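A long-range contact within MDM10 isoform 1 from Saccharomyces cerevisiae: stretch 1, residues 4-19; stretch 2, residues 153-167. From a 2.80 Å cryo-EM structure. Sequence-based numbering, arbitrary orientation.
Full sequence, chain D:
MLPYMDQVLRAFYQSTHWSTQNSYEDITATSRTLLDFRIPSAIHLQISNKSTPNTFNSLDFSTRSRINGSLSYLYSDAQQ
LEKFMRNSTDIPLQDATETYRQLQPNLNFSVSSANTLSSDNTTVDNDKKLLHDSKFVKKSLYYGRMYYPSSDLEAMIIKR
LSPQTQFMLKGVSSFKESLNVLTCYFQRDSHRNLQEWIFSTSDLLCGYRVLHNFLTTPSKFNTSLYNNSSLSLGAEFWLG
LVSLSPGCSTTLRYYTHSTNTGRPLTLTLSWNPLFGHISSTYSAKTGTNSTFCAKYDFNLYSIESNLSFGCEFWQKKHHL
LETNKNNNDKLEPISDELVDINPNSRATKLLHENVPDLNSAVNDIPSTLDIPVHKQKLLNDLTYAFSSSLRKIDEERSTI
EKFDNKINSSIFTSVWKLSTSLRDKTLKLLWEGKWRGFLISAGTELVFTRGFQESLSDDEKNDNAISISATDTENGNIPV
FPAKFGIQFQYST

Stretch 1, residues 4-19: YMDQVLRAFYQSTHWS
Stretch 2 153-167: LEAMIIKRLSPQTQF

A helix can lie on a β-sheet by running nearly along one strand and pressing a single stripe of side chains onto the alternate residues that face it. MDM10 gives a compact example. A helix over roughly residues 5-16 runs 12° from parallel to strand 153-162, the axes 10.2 Å apart at closest approach, with CA atoms of Met-5 and Met-156 7.6 Å apart and those of Leu-9 and Ile-158 8.4 Å apart. After Ser-162 the chain turns and returns as strand 165-167, paired through Lys-159 N to Phe-167 O (2.8 Å) and Phe-167 N to Lys-159 O (2.7 Å).

Extended geometry points Glu-154, Met-156, Ile-158 and Arg-160 toward the helix. Met-156 (t, t, p) is the first bump: its CE reaches 3.5 Å from Met-5 O and 3.8 Å from Val-8 CG1, entering a hollow bordered also by Leu-9. Met-5 (t, t, m) reciprocates, its CE 3.6 Å from Ala-155 O, so both methionine methyls rest against backbone carbonyls; Met-5 CG lies 3.8 Å from Met-156 SD. One step on, Ile-158 (m, t) fits between Leu-9 (t, p) and Phe-12 (t): its CD1 lies 3.7 Å from Leu-9 CD1, and its CG2 3.6 Å from Phe-12 CE2. The side-chain pairs are apolar and meet at van der Waals distance.

Thr-16 (p) donates from OG1 to Phe-12 O at 2.9 Å. His-17 then adopts positive phi (58/63), and Trp-18 N bonds to Tyr-13 O at 3.0 Å. Trp-18 (t, chi2 -117°) sends its indole back to the sheet, where Gln-166 CB sits over one face, 4.0 Å from the centroid of the six-membered ring of Trp-18, while Thr-165 N lies at the edge, 3.9 Å from Trp-18 CZ3. Extended Arg-160 places its guanidinium face toward Trp-18 CE3, 3.9 Å from NE of Arg-160; its NH1 donates to Pro-163 O at 2.8 Å, tying the arginine to the turn.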

# COMPACT_ATOMS: atom_id res chain seq x y z
N TYR D 4 17.85 -13.01 -14.54
CA TYR D 4 19.11 -13.52 -14.01
C TYR D 4 19.33 -14.97 -14.39
O TYR D 4 20.48 -15.41 -14.51
CB TYR D 4 19.16 -13.36 -12.50
CG TYR D 4 20.56 -13.36 -11.95
CD1 TYR D 4 21.44 -12.33 -12.26
CD2 TYR D 4 21.02 -14.40 -11.16
CE1 TYR D 4 22.73 -12.32 -11.77
CE2 TYR D 4 22.32 -14.41 -10.66
CZ TYR D 4 23.17 -13.36 -10.98
OH TYR D 4 24.46 -13.35 -10.49
N MET D 5 18.25 -15.73 -14.58
CA MET D 5 18.39 -17.15 -14.90
C MET D 5 18.93 -17.35 -16.31
O MET D 5 19.54 -18.38 -16.60
CB MET D 5 17.04 -17.85 -14.74
CG MET D 5 17.13 -19.33 -14.47
SD MET D 5 15.69 -20.24 -15.06
CE MET D 5 14.52 -20.00 -13.74
N ASP D 6 18.72 -16.37 -17.19
CA ASP D 6 19.18 -16.50 -18.57
C ASP D 6 20.59 -15.97 -18.77
O ASP D 6 21.18 -16.19 -19.83
CB ASP D 6 18.22 -15.79 -19.52
CG ASP D 6 16.78 -16.15 -19.27
OD1 ASP D 6 16.46 -17.36 -19.21
OD2 ASP D 6 15.95 -15.23 -19.13
N GLN D 7 21.14 -15.25 -17.79
CA GLN D 7 22.55 -14.88 -17.89
C GLN D 7 23.43 -15.79 -17.04
O GLN D 7 24.65 -15.82 -17.25
CB GLN D 7 22.75 -13.41 -17.50
CG GLN D 7 22.05 -12.97 -16.23
CD GLN D 7 22.05 -11.46 -16.07
OE1 GLN D 7 22.85 -10.77 -16.69
NE2 GLN D 7 21.14 -10.95 -15.25
N VAL D 8 22.85 -16.51 -16.09
CA VAL D 8 23.52 -17.68 -15.53
C VAL D 8 23.65 -18.75 -16.59
O VAL D 8 24.70 -19.39 -16.73
CB VAL D 8 22.76 -18.19 -14.29
CG1 VAL D 8 23.29 -19.51 -13.83
CG2 VAL D 8 22.85 -17.20 -13.15
N LEU D 9 22.59 -18.93 -17.38
CA LEU D 9 22.55 -19.97 -18.40
C LEU D 9 23.53 -19.69 -19.53
O LEU D 9 24.22 -20.59 -20.01
CB LEU D 9 21.13 -20.09 -18.93
CG LEU D 9 20.90 -20.90 -20.20
CD1 LEU D 9 21.04 -22.33 -19.83
CD2 LEU D 9 19.53 -20.64 -20.76
N ARG D 10 23.61 -18.43 -19.96
CA ARG D 10 24.54 -18.09 -21.03
C ARG D 10 25.98 -18.07 -20.54
O ARG D 10 26.90 -18.19 -21.35
CB ARG D 10 24.16 -16.75 -21.64
N ALA D 11 26.20 -17.91 -19.24
CA ALA D 11 27.56 -17.97 -18.71
C ALA D 11 28.05 -19.40 -18.62
O ALA D 11 29.26 -19.65 -18.69
CB ALA D 11 27.62 -17.29 -17.34
N PHE D 12 27.13 -20.35 -18.44
CA PHE D 12 27.51 -21.76 -18.43
C PHE D 12 27.74 -22.27 -19.84
O PHE D 12 28.54 -23.19 -20.05
CB PHE D 12 26.43 -22.58 -17.75
CG PHE D 12 26.80 -24.00 -17.51
CD1 PHE D 12 27.79 -24.33 -16.60
CD2 PHE D 12 26.17 -25.02 -18.19
CE1 PHE D 12 28.13 -25.63 -16.38
CE2 PHE D 12 26.51 -26.33 -17.97
CZ PHE D 12 27.49 -26.63 -17.07
N TYR D 13 27.05 -21.69 -20.82
CA TYR D 13 27.22 -22.08 -22.21
C TYR D 13 28.56 -21.61 -22.77
O TYR D 13 29.17 -22.33 -23.55
CB TYR D 13 26.09 -21.51 -23.06
CG TYR D 13 24.79 -22.25 -22.96
CD1 TYR D 13 24.66 -23.39 -22.18
CD2 TYR D 13 23.67 -21.81 -23.65
CE1 TYR D 13 23.47 -24.07 -22.10
CE2 TYR D 13 22.48 -22.48 -23.58
CZ TYR D 13 22.39 -23.61 -22.81
OH TYR D 13 21.19 -24.28 -22.73
N GLN D 14 29.01 -20.42 -22.38
CA GLN D 14 30.30 -19.91 -22.83
C GLN D 14 31.46 -20.50 -22.05
O GLN D 14 32.61 -20.36 -22.49
CB GLN D 14 30.33 -18.38 -22.70
CG GLN D 14 29.33 -17.66 -23.57
CD GLN D 14 28.87 -16.35 -22.95
OE1 GLN D 14 29.52 -15.83 -22.05
NE2 GLN D 14 27.74 -15.84 -23.42
N SER D 15 31.20 -21.15 -20.92
CA SER D 15 32.25 -21.76 -20.12
C SER D 15 32.49 -23.22 -20.47
O SER D 15 33.63 -23.69 -20.34
CB SER D 15 31.91 -21.65 -18.63
OG SER D 15 32.91 -22.26 -17.85
N THR D 16 31.46 -23.94 -20.89
CA THR D 16 31.59 -25.33 -21.29
C THR D 16 31.58 -25.51 -22.80
O THR D 16 31.62 -26.65 -23.28
CB THR D 16 30.48 -26.17 -20.66
OG1 THR D 16 29.21 -25.78 -21.21
CG2 THR D 16 30.45 -25.94 -19.18
N HIS D 17 31.53 -24.40 -23.55
CA HIS D 17 31.53 -24.36 -25.02
C HIS D 17 30.36 -25.16 -25.61
O HIS D 17 30.55 -26.15 -26.31
CB HIS D 17 32.87 -24.83 -25.59
CG HIS D 17 34.05 -24.09 -25.02
ND1 HIS D 17 34.15 -22.72 -25.07
CD2 HIS D 17 35.16 -24.54 -24.40
CE1 HIS D 17 35.29 -22.35 -24.50
NE2 HIS D 17 35.92 -23.44 -24.08
N TRP D 18 29.15 -24.71 -25.30
CA TRP D 18 27.96 -25.34 -25.84
C TRP D 18 27.57 -24.77 -27.20
O TRP D 18 26.89 -25.46 -27.97
CB TRP D 18 26.79 -25.21 -24.86
CG TRP D 18 25.51 -25.83 -25.32
CD1 TRP D 18 24.34 -25.19 -25.56
CD2 TRP D 18 25.27 -27.21 -25.61
NE1 TRP D 18 23.38 -26.08 -25.97
CE2 TRP D 18 23.93 -27.33 -26.01
CE3 TRP D 18 26.06 -28.36 -25.56
CZ2 TRP D 18 23.37 -28.54 -26.36
CZ3 TRP D 18 25.50 -29.56 -25.91
CH2 TRP D 18 24.17 -29.64 -26.30
N SER D 19 28.02 -23.55 -27.50
CA SER D 19 27.80 -22.86 -28.77
C SER D 19 26.32 -22.68 -29.08
O SER D 19 25.79 -23.31 -30.00
CB SER D 19 28.50 -23.58 -29.93
OG SER D 19 27.76 -24.71 -30.34
N LEU D 153 9.60 -18.90 -5.92
CA LEU D 153 10.78 -19.71 -6.11
C LEU D 153 11.08 -19.84 -7.60
O LEU D 153 10.20 -19.70 -8.45
CB LEU D 153 10.60 -21.10 -5.49
CG LEU D 153 10.83 -21.39 -4.00
CD1 LEU D 153 12.25 -21.10 -3.62
CD2 LEU D 153 9.88 -20.64 -3.11
N GLU D 154 12.34 -20.11 -7.92
CA GLU D 154 12.73 -20.47 -9.26
C GLU D 154 13.97 -21.35 -9.16
O GLU D 154 14.71 -21.27 -8.19
CB GLU D 154 12.97 -19.24 -10.13
CG GLU D 154 14.38 -18.70 -10.14
CD GLU D 154 14.51 -17.45 -10.98
OE1 GLU D 154 13.46 -16.92 -11.40
OE2 GLU D 154 15.65 -17.00 -11.21
N ALA D 155 14.17 -22.24 -10.12
CA ALA D 155 15.28 -23.18 -10.07
C ALA D 155 15.72 -23.53 -11.47
O ALA D 155 14.98 -23.36 -12.44
CB ALA D 155 14.90 -24.44 -9.28
N MET D 156 16.95 -24.02 -11.58
CA MET D 156 17.50 -24.45 -12.86
C MET D 156 18.64 -25.43 -12.65
O MET D 156 19.61 -25.12 -11.95
CB MET D 156 18.00 -23.25 -13.67
CG MET D 156 18.54 -23.63 -15.03
SD MET D 156 18.93 -22.22 -16.06
CE MET D 156 20.28 -21.51 -15.14
N ILE D 157 18.55 -26.61 -13.24
CA ILE D 157 19.61 -27.60 -13.22
C ILE D 157 20.03 -27.84 -14.66
O ILE D 157 19.19 -28.09 -15.52
CB ILE D 157 19.15 -28.92 -12.57
CG1 ILE D 157 18.58 -28.66 -11.18
CG2 ILE D 157 20.29 -29.90 -12.49
CD1 ILE D 157 17.75 -29.78 -10.66
N ILE D 158 21.33 -27.75 -14.92
CA ILE D 158 21.89 -28.06 -16.23
C ILE D 158 22.83 -29.23 -16.04
O ILE D 158 23.63 -29.24 -15.10
CB ILE D 158 22.63 -26.86 -16.84
CG1 ILE D 158 21.77 -25.61 -16.80
CG2 ILE D 158 23.00 -27.15 -18.27
CD1 ILE D 158 22.55 -24.38 -17.13
N LYS D 159 22.72 -30.23 -16.90
CA LYS D 159 23.61 -31.39 -16.89
C LYS D 159 24.12 -31.59 -18.30
O LYS D 159 23.33 -31.85 -19.21
CB LYS D 159 22.88 -32.65 -16.42
CG LYS D 159 22.16 -32.55 -15.09
CD LYS D 159 23.14 -32.48 -13.95
CE LYS D 159 23.82 -33.81 -13.75
NZ LYS D 159 24.84 -33.72 -12.67
N ARG D 160 25.43 -31.48 -18.50
CA ARG D 160 25.99 -31.82 -19.81
C ARG D 160 26.39 -33.29 -19.80
O ARG D 160 27.45 -33.68 -19.31
CB ARG D 160 27.16 -30.92 -20.18
CG ARG D 160 27.56 -31.13 -21.62
CD ARG D 160 28.45 -30.06 -22.16
NE ARG D 160 28.82 -30.33 -23.54
CZ ARG D 160 29.68 -29.60 -24.23
NH1 ARG D 160 29.97 -29.91 -25.49
NH2 ARG D 160 30.27 -28.56 -23.67
N LEU D 161 25.52 -34.11 -20.37
CA LEU D 161 25.59 -35.56 -20.24
C LEU D 161 26.61 -36.22 -21.15
O LEU D 161 26.96 -37.39 -20.95
CB LEU D 161 24.21 -36.15 -20.52
CG LEU D 161 23.09 -35.59 -19.65
CD1 LEU D 161 21.76 -36.12 -20.10
CD2 LEU D 161 23.34 -35.95 -18.21
N SER D 162 27.10 -35.48 -22.14
CA SER D 162 27.91 -36.00 -23.24
C SER D 162 28.47 -34.77 -23.96
O SER D 162 27.93 -33.68 -23.77
CB SER D 162 27.03 -36.88 -24.15
OG SER D 162 27.71 -37.44 -25.25
N PRO D 163 29.53 -34.87 -24.76
CA PRO D 163 30.02 -33.69 -25.49
C PRO D 163 29.10 -33.15 -26.58
O PRO D 163 29.41 -32.09 -27.14
CB PRO D 163 31.33 -34.20 -26.10
CG PRO D 163 31.19 -35.67 -26.13
CD PRO D 163 30.50 -35.97 -24.86
N GLN D 164 28.00 -33.83 -26.89
CA GLN D 164 27.04 -33.35 -27.87
C GLN D 164 25.63 -33.58 -27.38
O GLN D 164 24.74 -33.91 -28.16
CB GLN D 164 27.26 -34.06 -29.21
CG GLN D 164 28.45 -33.54 -30.00
CD GLN D 164 28.71 -34.35 -31.24
OE1 GLN D 164 27.96 -35.27 -31.57
NE2 GLN D 164 29.79 -34.03 -31.95
N THR D 165 25.41 -33.41 -26.07
CA THR D 165 24.13 -33.69 -25.43
C THR D 165 24.08 -32.92 -24.12
O THR D 165 25.07 -32.85 -23.39
CB THR D 165 23.96 -35.20 -25.19
OG1 THR D 165 23.84 -35.89 -26.44
CG2 THR D 165 22.76 -35.53 -24.34
N GLN D 166 22.93 -32.31 -23.83
CA GLN D 166 22.75 -31.58 -22.59
C GLN D 166 21.32 -31.78 -22.11
O GLN D 166 20.41 -31.96 -22.90
CB GLN D 166 23.05 -30.10 -22.77
CG GLN D 166 23.59 -29.43 -21.56
CD GLN D 166 23.78 -27.96 -21.76
OE1 GLN D 166 22.82 -27.23 -21.95
NE2 GLN D 166 25.03 -27.52 -21.74
N PHE D 167 21.15 -31.74 -20.79
CA PHE D 167 19.83 -31.82 -20.17
C PHE D 167 19.63 -30.58 -19.33
O PHE D 167 20.59 -30.04 -18.76
CB PHE D 167 19.69 -33.08 -19.32
CG PHE D 167 18.36 -33.19 -18.63
CD1 PHE D 167 17.21 -33.46 -19.35
CD2 PHE D 167 18.27 -33.02 -17.26
CE1 PHE D 167 15.99 -33.56 -18.72
CE2 PHE D 167 17.05 -33.12 -16.62
CZ PHE D 167 15.91 -33.39 -17.35